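Local structure of oligopeptide ABC transporter, periplasmic oligopeptide-binding protein, putative (Thermotoga maritima MSB8, 5IPW) at residues 134-145 with 220-228. The protein probably binds oligopeptides outside the cell membrane and hands them to an ABC transporter, as a family 5 extracellular solute-binding protein. Numbering follows the deposited sequence.
Sequences FWVNDIVGNDDI and WVDLFNDKN
I145 reaches two aromatic side chains of helix 220-227, F224 and W220. Its CD1 lies over one face of F224, 4.0 Å from the ring centroid and 14° off the normal, a CH-pi contact, while CG1 touches W220 CZ3 at 3.8 Å. With F224 CG anti to the backbone N (chi1 -171°), the ring reaches across to helix 129-140, where I139 CD1 meets its edge, 3.6 Å from F224 CZ. F134 CZ also comes to the ring edge, 4.4 Å from F224 CZ. Further along the same indole, D144 CB packs 3.6 Å from W220 CZ2; V221 CG2 covers one indole face, over its centre, and also touches D144 CB. An Asx motif shapes the turn that presents I145: I145 N donates a nearly straight bond (178°) to N142 OD1 at 2.8 Å, and the same oxygen lies at the indole edge. Further out, M205 and I208 pack on W220, and A192 and L195 on F134. Cutting W220 down to an alanine would probably leave I145 CG1 and D144 CB without their aromatic neighbour. No hydrogen bond crosses between the segments, so apolar and aromatic packing joins helix 220-227 to the end of helix 129-140 and its following turn.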
loop_
_atom_site.group_PDB
_atom_site.type_symbol
_atom_site.label_atom_id
_atom_site.label_comp_id
_atom_site.label_asym_id
_atom_site.label_seq_id
_atom_site.Cartn_x
_atom_site.Cartn_y
_atom_site.Cartn_z
ATOM N N PHE A 134 -12.008 22.958 6.352
ATOM C CA PHE A 134 -12.603 23.237 5.059
ATOM C C PHE A 134 -12.663 21.971 4.211
ATOM O O PHE A 134 -13.693 21.646 3.629
ATOM C CB PHE A 134 -11.796 24.299 4.328
ATOM C CG PHE A 134 -12.235 24.508 2.918
ATOM C CD1 PHE A 134 -13.426 25.153 2.643
ATOM C CD2 PHE A 134 -11.469 24.043 1.864
ATOM C CE1 PHE A 134 -13.841 25.342 1.341
ATOM C CE2 PHE A 134 -11.877 24.231 0.559
ATOM C CZ PHE A 134 -13.065 24.879 0.296
ATOM N N TRP A 135 -11.550 21.253 4.157
ATOM C CA TRP A 135 -11.482 20.025 3.389
ATOM C C TRP A 135 -12.448 18.947 3.899
ATOM O O TRP A 135 -13.211 18.394 3.105
ATOM C CB TRP A 135 -10.052 19.492 3.367
ATOM C CG TRP A 135 -9.927 18.182 2.675
ATOM C CD1 TRP A 135 -10.026 17.950 1.336
ATOM C CD2 TRP A 135 -9.676 16.915 3.286
ATOM N NE1 TRP A 135 -9.850 16.617 1.077
ATOM C CE2 TRP A 135 -9.632 15.958 2.257
ATOM C CE3 TRP A 135 -9.479 16.500 4.603
ATOM C CZ2 TRP A 135 -9.404 14.599 2.504
ATOM C CZ3 TRP A 135 -9.263 15.151 4.852
ATOM C CH2 TRP A 135 -9.226 14.216 3.807
ATOM N N VAL A 136 -12.440 18.653 5.202
ATOM C CA VAL A 136 -13.263 17.533 5.680
ATOM C C VAL A 136 -14.753 17.868 5.605
ATOM O O VAL A 136 -15.545 17.016 5.210
ATOM C CB VAL A 136 -12.888 16.953 7.083
ATOM C CG1 VAL A 136 -11.476 17.311 7.517
ATOM C CG2 VAL A 136 -13.889 17.337 8.161
ATOM N N ASN A 137 -15.135 19.094 5.955
ATOM C CA ASN A 137 -16.556 19.458 5.990
ATOM C C ASN A 137 -17.131 19.818 4.629
ATOM O O ASN A 137 -18.187 19.315 4.249
ATOM C CB ASN A 137 -16.801 20.619 6.952
ATOM C CG ASN A 137 -16.574 20.234 8.406
ATOM O OD1 ASN A 137 -16.631 19.058 8.777
ATOM N ND2 ASN A 137 -16.311 21.229 9.238
ATOM N N ASP A 138 -16.434 20.689 3.906
ATOM C CA ASP A 138 -16.980 21.304 2.700
ATOM C C ASP A 138 -16.540 20.646 1.389
ATOM O O ASP A 138 -17.007 21.047 0.320
ATOM C CB ASP A 138 -16.616 22.789 2.680
ATOM C CG ASP A 138 -17.175 23.538 3.874
ATOM O OD1 ASP A 138 -18.341 23.288 4.236
ATOM O OD2 ASP A 138 -16.455 24.379 4.450
ATOM N N ILE A 139 -15.648 19.657 1.457
ATOM C CA ILE A 139 -15.286 18.878 0.272
ATOM C C ILE A 139 -15.662 17.420 0.486
ATOM O O ILE A 139 -16.537 16.896 -0.206
ATOM C CB ILE A 139 -13.790 19.016 -0.106
ATOM C CG1 ILE A 139 -13.449 20.501 -0.317
ATOM C CG2 ILE A 139 -13.479 18.205 -1.359
ATOM C CD1 ILE A 139 -12.081 20.785 -0.897
ATOM N N VAL A 140 -15.019 16.772 1.450
ATOM C CA VAL A 140 -15.305 15.372 1.727
ATOM C C VAL A 140 -16.760 15.258 2.178
ATOM O O VAL A 140 -17.517 14.453 1.635
ATOM C CB VAL A 140 -14.359 14.783 2.795
ATOM C CG1 VAL A 140 -14.709 13.330 3.089
ATOM C CG2 VAL A 140 -12.908 14.876 2.341
ATOM N N GLY A 141 -17.150 16.099 3.138
ATOM C CA GLY A 141 -18.506 16.079 3.702
ATOM C C GLY A 141 -19.569 16.824 2.912
ATOM O O GLY A 141 -20.635 17.130 3.449
ATOM N N ASN A 142 -19.281 17.116 1.645
ATOM C CA ASN A 142 -20.221 17.772 0.748
ATOM C C ASN A 142 -20.754 16.789 -0.293
ATOM O O ASN A 142 -20.002 16.299 -1.142
ATOM C CB ASN A 142 -19.535 18.940 0.051
ATOM C CG ASN A 142 -20.447 19.651 -0.929
ATOM O OD1 ASN A 142 -20.753 19.129 -1.999
ATOM N ND2 ASN A 142 -20.869 20.858 -0.573
ATOM N N ASP A 143 -22.063 16.542 -0.246
ATOM C CA ASP A 143 -22.694 15.474 -1.039
ATOM C C ASP A 143 -22.610 15.692 -2.550
ATOM O O ASP A 143 -22.521 14.731 -3.304
ATOM C CB ASP A 143 -24.155 15.289 -0.617
ATOM C CG ASP A 143 -24.312 15.045 0.886
ATOM O OD1 ASP A 143 -23.291 14.875 1.594
ATOM O OD2 ASP A 143 -25.467 15.033 1.358
ATOM N N ASP A 144 -22.632 16.948 -2.986
ATOM C CA ASP A 144 -22.505 17.267 -4.408
ATOM C C ASP A 144 -21.099 16.954 -4.911
ATOM O O ASP A 144 -20.925 16.231 -5.897
ATOM C CB ASP A 144 -22.809 18.744 -4.657
ATOM C CG ASP A 144 -24.243 19.105 -4.348
ATOM O OD1 ASP A 144 -25.134 18.654 -5.097
ATOM O OD2 ASP A 144 -24.476 19.844 -3.368
ATOM N N ILE A 145 -20.104 17.506 -4.222
ATOM C CA ILE A 145 -18.702 17.321 -4.589
ATOM C C ILE A 145 -18.291 15.866 -4.410
ATOM O O ILE A 145 -17.681 15.276 -5.303
ATOM C CB ILE A 145 -17.773 18.227 -3.750
ATOM C CG1 ILE A 145 -17.994 19.695 -4.123
ATOM C CG2 ILE A 145 -16.309 17.859 -3.967
ATOM C CD1 ILE A 145 -17.456 20.683 -3.109
ATOM N N TRP A 220 -21.745 23.336 -11.087
ATOM C CA TRP A 220 -20.733 24.036 -10.284
ATOM C C TRP A 220 -19.710 23.075 -9.724
ATOM O O TRP A 220 -18.562 23.451 -9.495
ATOM C CB TRP A 220 -21.375 24.880 -9.174
ATOM C CG TRP A 220 -22.031 24.106 -8.083
ATOM C CD1 TRP A 220 -23.357 23.824 -7.967
ATOM C CD2 TRP A 220 -21.395 23.537 -6.930
ATOM N NE1 TRP A 220 -23.588 23.106 -6.818
ATOM C CE2 TRP A 220 -22.401 22.916 -6.164
ATOM C CE3 TRP A 220 -20.072 23.488 -6.475
ATOM C CZ2 TRP A 220 -22.128 22.251 -4.970
ATOM C CZ3 TRP A 220 -19.803 22.826 -5.285
ATOM C CH2 TRP A 220 -20.824 22.216 -4.549
ATOM N N VAL A 221 -20.134 21.833 -9.526
ATOM C CA VAL A 221 -19.239 20.765 -9.091
ATOM C C VAL A 221 -18.119 20.555 -10.120
ATOM O O VAL A 221 -16.972 20.301 -9.747
ATOM C CB VAL A 221 -20.013 19.444 -8.853
ATOM C CG1 VAL A 221 -19.073 18.322 -8.444
ATOM C CG2 VAL A 221 -21.073 19.626 -7.777
ATOM N N ASP A 222 -18.450 20.683 -11.403
ATOM C CA ASP A 222 -17.472 20.490 -12.475
ATOM C C ASP A 222 -16.397 21.561 -12.415
ATOM O O ASP A 222 -15.218 21.273 -12.617
ATOM C CB ASP A 222 -18.140 20.534 -13.852
ATOM C CG ASP A 222 -19.128 19.404 -14.070
ATOM O OD1 ASP A 222 -19.051 18.371 -13.367
ATOM O OD2 ASP A 222 -19.992 19.561 -14.962
ATOM N N LEU A 223 -16.819 22.794 -12.153
ATOM C CA LEU A 223 -15.894 23.908 -11.984
ATOM C C LEU A 223 -15.022 23.688 -10.750
ATOM O O LEU A 223 -13.812 23.892 -10.808
ATOM C CB LEU A 223 -16.650 25.237 -11.871
ATOM C CG LEU A 223 -15.811 26.505 -11.655
ATOM C CD1 LEU A 223 -14.789 26.714 -12.764
ATOM C CD2 LEU A 223 -16.710 27.729 -11.528
ATOM N N PHE A 224 -15.630 23.256 -9.647
ATOM C CA PHE A 224 -14.883 23.058 -8.416
ATOM C C PHE A 224 -13.809 21.992 -8.566
ATOM O O PHE A 224 -12.660 22.219 -8.190
ATOM C CB PHE A 224 -15.801 22.690 -7.252
ATOM C CG PHE A 224 -15.102 22.687 -5.925
ATOM C CD1 PHE A 224 -14.459 21.544 -5.468
ATOM C CD2 PHE A 224 -15.064 23.832 -5.145
ATOM C CE1 PHE A 224 -13.800 21.539 -4.250
ATOM C CE2 PHE A 224 -14.412 23.833 -3.922
ATOM C CZ PHE A 224 -13.776 22.685 -3.476
ATOM N N ASN A 225 -14.188 20.839 -9.106
ATOM C CA ASN A 225 -13.250 19.734 -9.293
ATOM C C ASN A 225 -12.140 20.057 -10.294
ATOM O O ASN A 225 -11.031 19.547 -10.160
ATOM C CB ASN A 225 -13.984 18.461 -9.720
ATOM C CG ASN A 225 -14.942 17.947 -8.653
ATOM O OD1 ASN A 225 -14.709 18.092 -7.449
ATOM N ND2 ASN A 225 -16.031 17.334 -9.094
ATOM N N ASP A 226 -12.434 20.897 -11.282
ATOM C CA ASP A 226 -11.408 21.364 -12.228
ATOM C C ASP A 226 -10.416 22.276 -11.546
ATOM O O ASP A 226 -9.217 22.243 -11.843
ATOM C CB ASP A 226 -12.021 22.128 -13.411
ATOM C CG ASP A 226 -12.221 21.255 -14.633
ATOM O OD1 ASP A 226 -12.533 20.051 -14.477
ATOM O OD2 ASP A 226 -12.067 21.785 -15.757
ATOM N N LYS A 227 -10.934 23.109 -10.655
ATOM C CA LYS A 227 -10.109 24.024 -9.891
ATOM C C LYS A 227 -9.318 23.306 -8.804
ATOM O O LYS A 227 -8.175 23.661 -8.537
ATOM C CB LYS A 227 -10.979 25.127 -9.282
ATOM C CG LYS A 227 -11.599 26.040 -10.325
ATOM C CD LYS A 227 -10.542 26.792 -11.114
ATOM C CE LYS A 227 -11.158 27.643 -12.206
ATOM N NZ LYS A 227 -10.110 28.153 -13.130
ATOM N N ASN A 228 -9.917 22.291 -8.193
ATOM C CA ASN A 228 -9.241 21.536 -7.145
ATOM C C ASN A 228 -8.513 20.323 -7.720
ATOM O O ASN A 228 -8.317 19.336 -7.022
ATOM C CB ASN A 228 -10.241 21.105 -6.060
ATOM C CG ASN A 228 -9.556 20.601 -4.794
ATOM O OD1 ASN A 228 -8.491 21.092 -4.407
ATOM N ND2 ASN A 228 -10.165 19.614 -4.143
#